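Local coordinates for M157 (Murid herpesvirus 1, PDB 2NYK), which acts as an MHC class I-like viral ligand for Ly49 receptors of mouse natural killer cells, at residues Phe19-Val27 and Arg37-Arg45; Leu171-Val182 and Cys194-Val202. The protein carries 1 engineered substitution. One frame throughout, in Å; residues are numbered along the deposited sequence.

Interaction 1 of 2, residues Phe19-Val27 and Arg37-Arg45; sequences FTFTMEFEV and RTISVDNGR
Asp42 N gives its hydrogen to Thr22 O at 2.7 Å, in a nearly straight bond (172°). The aspartate then repays the same residue: its OD1 receives Thr22 N at 3.0 Å, met nearly along the C-O bond, a carboxylate oxygen doing the work of a main-chain carbonyl just where strand 35-41 has ended. OD2 takes a water that also donates to Thr20 O. Next in line, Glu24 bends at its second torsion (chi2 75°), carrying the carboxylate across to the turn, where Asn43 N makes weak bonds to OE1 at 3.0 Å and to OE2 at 3.1 Å. Glu24 with Ser40 and Glu26 with Thr38 are antiparallel hydrogen-bonded pairs. On the same face the hydroxyls of Thr38 and Ser40 share a water that donates to Glu24 O, a polar role short hydroxyl side chains can fill. Glu26 stretches out to a salt bridge with Arg100.

The face carrying Met23, Phe25 and Ile39 is mainly apolar. Met23 CG presses on Ile39 CG2 at 3.7 Å, and its terminal CE lies in the plane of the Phe21 ring, at the edge. Phe25 runs alongside Ile39, while Val27 CG2 packs on CG of Arg37 at 3.7 Å; the guanidinium leads away to a cation-pi contact with Trp50. Beneath helices 71-90 and 157-173, this hairpin belongs to the sheet-under-two-helices platform of the MHC class I fold.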
loop_
_atom_site.group_PDB
_atom_site.type_symbol
_atom_site.label_atom_id
_atom_site.label_comp_id
_atom_site.label_asym_id
_atom_site.label_seq_id
_atom_site.Cartn_x
_atom_site.Cartn_y
_atom_site.Cartn_z
ATOM N N PHE A 19 3.495 18.051 6.578
ATOM C CA PHE A 19 3.168 17.003 5.617
ATOM C C PHE A 19 2.138 15.993 6.139
ATOM O O PHE A 19 2.389 15.283 7.115
ATOM C CB PHE A 19 4.439 16.290 5.154
ATOM C CG PHE A 19 4.201 15.295 4.064
ATOM C CD1 PHE A 19 3.739 15.709 2.816
ATOM C CD2 PHE A 19 4.416 13.943 4.292
ATOM C CE1 PHE A 19 3.500 14.779 1.796
ATOM C CE2 PHE A 19 4.190 13.016 3.294
ATOM C CZ PHE A 19 3.736 13.426 2.047
ATOM N N THR A 20 0.982 15.948 5.476
ATOM C CA THR A 20 -0.117 15.054 5.827
ATOM C C THR A 20 -0.076 13.757 5.010
ATOM O O THR A 20 0.219 13.763 3.801
ATOM C CB THR A 20 -1.493 15.776 5.647
ATOM O OG1 THR A 20 -1.562 16.882 6.553
ATOM C CG2 THR A 20 -2.679 14.834 5.922
ATOM N N PHE A 21 -0.341 12.642 5.687
ATOM C CA PHE A 21 -0.374 11.321 5.044
ATOM C C PHE A 21 -0.979 10.281 5.973
ATOM O O PHE A 21 -1.189 10.547 7.141
ATOM C CB PHE A 21 1.016 10.893 4.551
ATOM C CG PHE A 21 1.998 10.498 5.655
ATOM C CD1 PHE A 21 2.166 9.165 6.011
ATOM C CD2 PHE A 21 2.801 11.463 6.277
ATOM C CE1 PHE A 21 3.071 8.796 7.015
ATOM C CE2 PHE A 21 3.736 11.125 7.248
ATOM C CZ PHE A 21 3.883 9.776 7.635
ATOM N N THR A 22 -1.275 9.110 5.430
ATOM C CA THR A 22 -1.876 8.027 6.198
ATOM C C THR A 22 -0.932 6.830 6.170
ATOM O O THR A 22 -0.109 6.679 5.247
ATOM C CB THR A 22 -3.277 7.603 5.630
ATOM O OG1 THR A 22 -3.102 6.865 4.410
ATOM C CG2 THR A 22 -4.156 8.833 5.343
ATOM N N MET A 23 -1.028 6.012 7.214
ATOM C CA MET A 23 -0.300 4.773 7.321
ATOM C C MET A 23 -1.289 3.718 7.783
ATOM O O MET A 23 -2.155 3.989 8.651
ATOM C CB MET A 23 0.868 4.903 8.300
ATOM C CG MET A 23 1.819 3.695 8.310
ATOM S SD MET A 23 3.484 4.064 9.026
ATOM C CE MET A 23 3.623 5.806 8.667
ATOM N N GLU A 24 -1.191 2.531 7.181
ATOM C CA GLU A 24 -2.110 1.445 7.497
ATOM C C GLU A 24 -1.276 0.304 7.991
ATOM O O GLU A 24 -0.387 -0.176 7.279
ATOM C CB GLU A 24 -2.917 1.050 6.260
ATOM C CG GLU A 24 -3.800 2.205 5.629
ATOM C CD GLU A 24 -3.009 3.263 4.844
ATOM O OE1 GLU A 24 -2.072 2.923 4.098
ATOM O OE2 GLU A 24 -3.320 4.462 4.976
ATOM N N PHE A 25 -1.542 -0.120 9.219
ATOM C CA PHE A 25 -0.831 -1.227 9.840
ATOM C C PHE A 25 -1.790 -2.389 9.867
ATOM O O PHE A 25 -2.928 -2.243 10.355
ATOM C CB PHE A 25 -0.459 -0.874 11.289
ATOM C CG PHE A 25 0.362 0.361 11.435
ATOM C CD1 PHE A 25 1.756 0.293 11.374
ATOM C CD2 PHE A 25 -0.254 1.601 11.651
ATOM C CE1 PHE A 25 2.528 1.438 11.519
ATOM C CE2 PHE A 25 0.484 2.742 11.796
ATOM C CZ PHE A 25 1.889 2.671 11.758
ATOM N N GLU A 26 -1.378 -3.541 9.340
ATOM C CA GLU A 26 -2.287 -4.670 9.306
ATOM C C GLU A 26 -1.610 -5.959 9.764
ATOM O O GLU A 26 -0.470 -6.234 9.395
ATOM C CB GLU A 26 -2.848 -4.837 7.891
ATOM C CG GLU A 26 -3.780 -6.034 7.720
ATOM C CD GLU A 26 -4.558 -5.952 6.412
ATOM O OE1 GLU A 26 -5.146 -6.961 5.999
ATOM O OE2 GLU A 26 -4.582 -4.881 5.793
ATOM N N VAL A 27 -2.316 -6.761 10.554
ATOM C CA VAL A 27 -1.785 -8.040 10.984
ATOM C C VAL A 27 -2.866 -9.093 10.844
ATOM O O VAL A 27 -4.011 -8.876 11.243
ATOM C CB VAL A 27 -1.286 -8.026 12.463
ATOM C CG1 VAL A 27 -0.772 -9.405 12.868
ATOM C CG2 VAL A 27 -0.186 -6.990 12.648
ATOM N N ARG A 37 2.288 -9.505 8.659
ATOM C CA ARG A 37 2.274 -8.122 9.140
ATOM C C ARG A 37 2.685 -7.238 7.982
ATOM O O ARG A 37 3.651 -7.550 7.279
ATOM C CB ARG A 37 3.288 -7.938 10.280
ATOM C CG ARG A 37 2.911 -8.620 11.581
ATOM C CD ARG A 37 4.153 -8.820 12.429
ATOM N NE ARG A 37 4.960 -9.945 11.961
ATOM C CZ ARG A 37 6.236 -10.161 12.282
ATOM N NH1 ARG A 37 6.908 -9.305 13.060
ATOM N NH2 ARG A 37 6.842 -11.242 11.816
ATOM N N THR A 38 1.985 -6.123 7.799
ATOM C CA THR A 38 2.280 -5.222 6.688
ATOM C C THR A 38 2.115 -3.755 7.055
ATOM O O THR A 38 1.379 -3.401 7.983
ATOM C CB THR A 38 1.388 -5.477 5.436
ATOM O OG1 THR A 38 0.030 -5.159 5.745
ATOM C CG2 THR A 38 1.477 -6.909 4.961
ATOM N N ILE A 39 2.819 -2.909 6.321
ATOM C CA ILE A 39 2.677 -1.472 6.472
ATOM C C ILE A 39 2.465 -0.936 5.073
ATOM O O ILE A 39 3.207 -1.299 4.156
ATOM C CB ILE A 39 3.927 -0.811 7.078
ATOM C CG1 ILE A 39 4.223 -1.335 8.489
ATOM C CG2 ILE A 39 3.751 0.746 7.131
ATOM C CD1 ILE A 39 5.537 -0.836 8.987
ATOM N N SER A 40 1.470 -0.055 4.929
ATOM C CA SER A 40 1.190 0.628 3.679
ATOM C C SER A 40 1.116 2.103 4.047
ATOM O O SER A 40 0.964 2.443 5.233
ATOM C CB SER A 40 -0.171 0.179 3.129
ATOM O OG SER A 40 -0.268 -1.252 3.200
ATOM N N VAL A 41 1.192 2.977 3.046
ATOM C CA VAL A 41 1.071 4.389 3.306
ATOM C C VAL A 41 0.125 4.940 2.277
ATOM O O VAL A 41 0.058 4.422 1.163
ATOM C CB VAL A 41 2.411 5.153 3.220
ATOM C CG1 VAL A 41 3.422 4.616 4.251
ATOM C CG2 VAL A 41 2.980 5.067 1.803
ATOM N N ASP A 42 -0.588 5.984 2.672
ATOM C CA ASP A 42 -1.535 6.687 1.808
ATOM C C ASP A 42 -2.549 5.782 1.141
ATOM O O ASP A 42 -2.907 5.976 -0.023
ATOM C CB ASP A 42 -0.792 7.568 0.796
ATOM C CG ASP A 42 -0.342 8.858 1.418
ATOM O OD1 ASP A 42 -0.881 9.172 2.498
ATOM O OD2 ASP A 42 0.520 9.564 0.856
ATOM N N ASN A 43 -3.008 4.795 1.907
ATOM C CA ASN A 43 -3.999 3.809 1.444
ATOM C C ASN A 43 -3.588 3.092 0.136
ATOM O O ASN A 43 -4.436 2.748 -0.692
ATOM C CB ASN A 43 -5.386 4.467 1.352
ATOM C CG ASN A 43 -6.521 3.457 1.368
ATOM O OD1 ASN A 43 -6.461 2.413 2.050
ATOM N ND2 ASN A 43 -7.561 3.757 0.614
ATOM N N GLY A 44 -2.280 2.856 -0.039
ATOM C CA GLY A 44 -1.781 2.182 -1.242
ATOM C C GLY A 44 -1.397 0.757 -0.939
ATOM O O GLY A 44 -1.802 0.212 0.078
ATOM N N ARG A 45 -0.584 0.150 -1.801
ATOM C CA ARG A 45 -0.135 -1.226 -1.574
ATOM C C ARG A 45 0.888 -1.235 -0.447
ATOM O O ARG A 45 1.448 -0.199 -0.118
ATOM C CB ARG A 45 0.541 -1.789 -2.841
ATOM C CG ARG A 45 -0.063 -1.322 -4.176
ATOM C CD ARG A 45 -1.477 -1.846 -4.459
ATOM N NE ARG A 45 -1.552 -3.315 -4.450
ATOM C CZ ARG A 45 -1.313 -4.134 -5.486
ATOM N NH1 ARG A 45 -0.957 -3.684 -6.697
ATOM N NH2 ARG A 45 -1.426 -5.451 -5.295
HETATM O O HOH W 1 0.265 12.374 1.574
HETATM O O HOH W 2 -0.779 -2.673 5.563
HETATM O O HOH W 3 -3.430 0.384 2.459
#

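Interaction 2 of 2, residues Leu171-Val182 and Cys194-Val202; sequences LKQLAYMNATEV and CVVTSRSNV. With FUC (alpha-L-fucopyranose), chain B; NAG (2-acetamido-2-deoxy-beta-D-glucopyranose), chain C; NAG (2-acetamido-2-deoxy-beta-D-glucopyranose), chain D.
The Tyr176 ring is sandwiched: Gln173 CA sits 3.7 Å above the centre of one face, and C5 of the fucose lies 3.7 Å from the opposite face, offset toward the rim. A sugar's carbon-rich side suits an aromatic surface, and Met177 N fixes the fucose further by donating to its O3 at 2.8 Å. Both residues lie just before Asn178, whose ND2 carries the first N-acetylglucosamine, so the start of the glycan is laid against the protein. Across the contact, Leu174 CD2 comes within 3.9 Å of Arg199 NH2.

Where helix 157-173 runs out, Ser200 OG donates to Leu171 O at 2.6 Å. With its hydroxyl anti to the backbone N (chi1 179°), Ser200 reaches back to the helix and still accepts from Val202 N in an ST turn. Beside it Ala175 CB is small enough to meet Val202 CG2 at 3.6 Å. The side chains of Leu171 and Asn201 cross at about a right angle, CD1 of the leucine meeting OD1; the amide ND2 of Asn201 is engaged by Arg45 O and Val41 O.

The chain then enters a hairpin of a beta domain resembling the immunoglobulin-like alpha3 domain of MHC class I, with Glu181 and Thr197 as an antiparallel hydrogen-bonded pair. On the face of Val182 and Val196 the two valines lie side by side; just before the strand, Thr180 CG2 is tight against Val196 CG1 at 3.5 Å. Val182 CG1 also touches Cys194 SG at 3.5 Å, the sulfur bonded to Cys241. The other branch of Thr180, its hydroxyl, donates to Tyr176 O, which Ala179 N reaches from the opposite face of the carbonyl plane. A water donates to Thr180 OG1 and Leu174 O and is hydrogen-bonded to Ser198 OG.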
loop_
_atom_site.group_PDB
_atom_site.type_symbol
_atom_site.label_atom_id
_atom_site.label_comp_id
_atom_site.label_asym_id
_atom_site.label_seq_id
_atom_site.Cartn_x
_atom_site.Cartn_y
_atom_site.Cartn_z
ATOM N N LEU A 171 7.109 8.388 -3.042
ATOM C CA LEU A 171 6.080 7.471 -3.552
ATOM C C LEU A 171 4.977 8.204 -4.339
ATOM O O LEU A 171 4.462 7.690 -5.321
ATOM C CB LEU A 171 5.502 6.649 -2.398
ATOM C CG LEU A 171 6.414 5.527 -1.867
ATOM C CD1 LEU A 171 5.803 4.863 -0.645
ATOM C CD2 LEU A 171 6.703 4.488 -2.946
ATOM N N LYS A 172 4.643 9.426 -3.925
ATOM C CA LYS A 172 3.653 10.216 -4.657
ATOM C C LYS A 172 4.223 10.604 -6.005
ATOM O O LYS A 172 3.577 10.418 -7.024
ATOM C CB LYS A 172 3.234 11.493 -3.907
ATOM C CG LYS A 172 2.859 11.366 -2.438
ATOM C CD LYS A 172 2.115 12.638 -1.932
ATOM C CE LYS A 172 2.938 13.923 -2.186
ATOM N NZ LYS A 172 2.264 15.230 -1.841
ATOM N N GLN A 173 5.441 11.136 -6.020
ATOM C CA GLN A 173 6.058 11.553 -7.286
ATOM C C GLN A 173 6.308 10.406 -8.277
ATOM O O GLN A 173 6.253 10.596 -9.480
ATOM C CB GLN A 173 7.332 12.325 -7.008
ATOM C CG GLN A 173 7.054 13.583 -6.188
ATOM C CD GLN A 173 8.233 14.503 -6.123
ATOM O OE1 GLN A 173 9.352 14.075 -5.843
ATOM N NE2 GLN A 173 7.989 15.795 -6.362
ATOM N N LEU A 174 6.554 9.215 -7.747
ATOM C CA LEU A 174 6.745 8.012 -8.565
ATOM C C LEU A 174 5.433 7.520 -9.165
ATOM O O LEU A 174 5.419 6.650 -10.041
ATOM C CB LEU A 174 7.389 6.925 -7.725
ATOM C CG LEU A 174 8.867 7.169 -7.399
ATOM C CD1 LEU A 174 9.391 6.153 -6.401
ATOM C CD2 LEU A 174 9.677 7.160 -8.673
ATOM N N ALA A 175 4.343 8.072 -8.653
ATOM C CA ALA A 175 2.992 7.738 -9.091
ATOM C C ALA A 175 2.531 8.667 -10.218
ATOM O O ALA A 175 1.478 8.445 -10.823
ATOM C CB ALA A 175 2.039 7.835 -7.902
ATOM N N TYR A 176 3.317 9.702 -10.502
ATOM C CA TYR A 176 2.986 10.649 -11.578
ATOM C C TYR A 176 2.932 9.953 -12.922
ATOM O O TYR A 176 3.578 8.928 -13.125
ATOM C CB TYR A 176 4.002 11.797 -11.631
ATOM C CG TYR A 176 3.928 12.757 -10.461
ATOM C CD1 TYR A 176 2.911 12.658 -9.523
ATOM C CD2 TYR A 176 4.858 13.771 -10.315
ATOM C CE1 TYR A 176 2.832 13.532 -8.451
ATOM C CE2 TYR A 176 4.787 14.658 -9.250
ATOM C CZ TYR A 176 3.767 14.528 -8.323
ATOM O OH TYR A 176 3.679 15.402 -7.266
ATOM N N MET A 177 2.160 10.518 -13.849
ATOM C CA MET A 177 2.027 9.949 -15.182
ATOM C C MET A 177 3.386 9.784 -15.874
ATOM O O MET A 177 3.663 8.758 -16.492
ATOM C CB MET A 177 1.097 10.831 -16.026
ATOM C CG MET A 177 0.595 10.196 -17.306
ATOM S SD MET A 177 -0.316 11.371 -18.328
ATOM C CE MET A 177 -1.616 11.920 -17.219
ATOM N N ASN A 178 4.231 10.796 -15.752
ATOM C CA ASN A 178 5.528 10.791 -16.427
ATOM C C ASN A 178 6.591 9.891 -15.770
ATOM O O ASN A 178 7.719 9.862 -16.227
ATOM C CB ASN A 178 6.064 12.223 -16.615
ATOM C CG ASN A 178 6.188 12.997 -15.303
ATOM O OD1 ASN A 178 6.057 12.435 -14.206
ATOM N ND2 ASN A 178 6.461 14.303 -15.423
ATOM N N ALA A 179 6.211 9.164 -14.718
ATOM C CA ALA A 179 7.094 8.184 -14.051
ATOM C C ALA A 179 6.555 6.777 -14.292
ATOM O O ALA A 179 7.109 5.774 -13.823
ATOM C CB ALA A 179 7.201 8.491 -12.560
ATOM N N THR A 180 5.481 6.716 -15.073
ATOM C CA THR A 180 4.777 5.472 -15.362
ATOM C C THR A 180 5.207 4.906 -16.723
ATOM O O THR A 180 5.162 5.613 -17.733
ATOM C CB THR A 180 3.251 5.711 -15.325
ATOM O OG1 THR A 180 2.907 6.342 -14.080
ATOM C CG2 THR A 180 2.492 4.395 -15.471
ATOM N N GLU A 181 5.659 3.655 -16.755
ATOM C CA GLU A 181 6.153 3.079 -18.009
ATOM C C GLU A 181 5.093 2.165 -18.590
ATOM O O GLU A 181 4.447 1.464 -17.841
ATOM C CB GLU A 181 7.459 2.334 -17.779
ATOM C CG GLU A 181 8.542 3.235 -17.149
ATOM C CD GLU A 181 9.752 2.472 -16.646
ATOM O OE1 GLU A 181 9.633 1.259 -16.343
ATOM O OE2 GLU A 181 10.835 3.092 -16.575
ATOM N N VAL A 182 4.924 2.190 -19.919
ATOM C CA VAL A 182 3.862 1.449 -20.622
ATOM C C VAL A 182 4.364 0.769 -21.906
ATOM O O VAL A 182 4.882 1.421 -22.807
ATOM C CB VAL A 182 2.636 2.356 -20.920
ATOM C CG1 VAL A 182 1.515 1.568 -21.607
ATOM C CG2 VAL A 182 2.126 2.981 -19.630
ATOM N N CYS A 194 -0.896 -4.759 -22.928
ATOM C CA CYS A 194 -0.470 -3.515 -22.306
ATOM C C CYS A 194 0.067 -3.800 -20.909
ATOM O O CYS A 194 -0.677 -4.246 -20.035
ATOM C CB CYS A 194 -1.619 -2.509 -22.257
ATOM S SG CYS A 194 -1.044 -0.864 -21.822
ATOM N N VAL A 195 1.367 -3.577 -20.729
ATOM C CA VAL A 195 2.040 -3.803 -19.463
ATOM C C VAL A 195 2.425 -2.451 -18.879
ATOM O O VAL A 195 3.223 -1.712 -19.469
ATOM C CB VAL A 195 3.310 -4.678 -19.620
ATOM C CG1 VAL A 195 3.980 -4.883 -18.276
ATOM C CG2 VAL A 195 2.984 -6.016 -20.302
ATOM N N VAL A 196 1.848 -2.123 -17.722
ATOM C CA VAL A 196 2.152 -0.864 -17.042
ATOM C C VAL A 196 2.961 -1.110 -15.768
ATOM O O VAL A 196 2.534 -1.876 -14.921
ATOM C CB VAL A 196 0.845 -0.087 -16.743
ATOM C CG1 VAL A 196 1.129 1.219 -16.001
ATOM C CG2 VAL A 196 0.107 0.198 -18.049
ATOM N N THR A 197 4.125 -0.457 -15.669
ATOM C CA THR A 197 5.070 -0.563 -14.562
ATOM C C THR A 197 5.152 0.735 -13.773
ATOM O O THR A 197 5.322 1.835 -14.342
ATOM C CB THR A 197 6.500 -0.931 -15.089
ATOM O OG1 THR A 197 6.414 -2.115 -15.887
ATOM C CG2 THR A 197 7.465 -1.192 -13.929
ATOM N N SER A 198 5.013 0.613 -12.453
ATOM C CA SER A 198 5.100 1.752 -11.565
ATOM C C SER A 198 5.956 1.409 -10.389
ATOM O O SER A 198 5.871 0.311 -9.840
ATOM C CB SER A 198 3.691 2.143 -11.088
ATOM O OG SER A 198 3.745 3.179 -10.134
ATOM N N ARG A 199 6.788 2.362 -9.977
ATOM C CA ARG A 199 7.630 2.172 -8.833
ATOM C C ARG A 199 6.971 2.776 -7.590
ATOM O O ARG A 199 7.603 2.934 -6.576
ATOM C CB ARG A 199 9.019 2.781 -9.074
ATOM C CG ARG A 199 9.761 2.138 -10.261
ATOM C CD ARG A 199 11.263 2.355 -10.186
ATOM N NE ARG A 199 11.620 3.764 -9.994
ATOM C CZ ARG A 199 12.837 4.204 -9.662
ATOM N NH1 ARG A 199 13.843 3.350 -9.499
ATOM N NH2 ARG A 199 13.057 5.504 -9.513
ATOM N N SER A 200 5.694 3.110 -7.694
ATOM C CA SER A 200 4.949 3.609 -6.562
ATOM C C SER A 200 3.990 2.541 -6.050
ATOM O O SER A 200 3.707 1.557 -6.742
ATOM C CB SER A 200 4.187 4.886 -6.950
ATOM O OG SER A 200 3.440 5.364 -5.833
ATOM N N ASN A 201 3.527 2.706 -4.816
ATOM C CA ASN A 201 2.535 1.804 -4.231
ATOM C C ASN A 201 1.130 2.359 -4.434
ATOM O O ASN A 201 0.159 1.797 -3.943
ATOM C CB ASN A 201 2.803 1.572 -2.741
ATOM C CG ASN A 201 2.458 2.806 -1.893
ATOM O OD1 ASN A 201 2.821 3.942 -2.272
ATOM N ND2 ASN A 201 1.727 2.605 -0.781
ATOM N N VAL A 202 1.027 3.481 -5.142
ATOM C CA VAL A 202 -0.263 4.102 -5.407
ATOM C C VAL A 202 -1.072 3.187 -6.339
ATOM O O VAL A 202 -0.551 2.732 -7.368
ATOM C CB VAL A 202 -0.084 5.528 -6.026
ATOM C CG1 VAL A 202 -1.401 6.045 -6.528
ATOM C CG2 VAL A 202 0.487 6.507 -4.972
HETATM C C1 FUC B . 1.102 16.084 -13.404
HETATM C C2 FUC B . 0.379 14.801 -13.823
HETATM C C3 FUC B . 0.747 13.690 -12.839
HETATM C C4 FUC B . 0.292 14.096 -11.433
HETATM C C5 FUC B . 0.919 15.452 -11.060
HETATM C C6 FUC B . 0.410 15.985 -9.721
HETATM O O2 FUC B . 0.731 14.425 -15.138
HETATM O O3 FUC B . 0.204 12.448 -13.257
HETATM O O4 FUC B . -1.117 14.165 -11.374
HETATM O O5 FUC B . 0.708 16.435 -12.080
HETATM C C1 NAG C . 6.296 15.108 -14.217
HETATM C C2 NAG C . 7.327 16.243 -14.391
HETATM C C3 NAG C . 7.149 17.324 -13.313
HETATM C C4 NAG C . 5.700 17.834 -13.255
HETATM C C5 NAG C . 4.738 16.635 -13.188
HETATM C C6 NAG C . 3.274 17.054 -13.314
HETATM C C7 NAG C . 9.421 15.700 -15.506
HETATM C C8 NAG C . 10.625 14.803 -15.471
HETATM N N2 NAG C . 8.703 15.759 -14.380
HETATM O O3 NAG C . 8.039 18.396 -13.546
HETATM O O4 NAG C . 5.565 18.665 -12.115
HETATM O O5 NAG C . 5.008 15.702 -14.227
HETATM O O6 NAG C . 2.525 15.891 -13.585
HETATM O O7 NAG C . 9.139 16.327 -16.538
HETATM C C1 NAG D . 4.973 19.947 -12.418
HETATM C C2 NAG D . 4.455 20.539 -11.106
HETATM C C3 NAG D . 3.955 21.976 -11.273
HETATM C C4 NAG D . 4.947 22.817 -12.078
HETATM C C5 NAG D . 5.285 22.102 -13.392
HETATM C C6 NAG D . 6.268 22.923 -14.235
HETATM C C7 NAG D . 3.441 19.280 -9.280
HETATM C C8 NAG D . 2.463 19.936 -8.319
HETATM N N2 NAG D . 3.408 19.692 -10.551
HETATM O O3 NAG D . 3.779 22.558 -9.996
HETATM O O4 NAG D . 4.418 24.116 -12.295
HETATM O O5 NAG D . 5.866 20.843 -13.058
HETATM O O6 NAG D . 7.346 22.098 -14.658
HETATM O O7 NAG D . 4.223 18.406 -8.879
HETATM O O HOH W 4 7.212 4.979 -11.079
HETATM O O HOH W 5 3.846 5.444 -11.813
HETATM O O HOH W 6 7.800 3.076 -13.710
#

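How the interactions relate
Both contacts are largely buried, but they occupy different parts of the fold. Interaction 1 lies close to the centre of the chain, within a single sheet; interaction 2 spans the passage from helix 157-173 into the second beta domain and has a glycosylated outer side. That helix links them, packing on Met23 and Asp42 before ending against 194-202. Both use waters and apolar packing, but interaction 1 adds repeated strand pairing and turn-binding carboxylates, interaction 2 one hydrogen-bonded strand pair and a serine hydroxyl at the helix end. They also touch directly: Asn201 O probably accepts from Arg45 N at 2.8 Å, and Val41 CG2 packs on Leu171 CD1 at 3.7 Å.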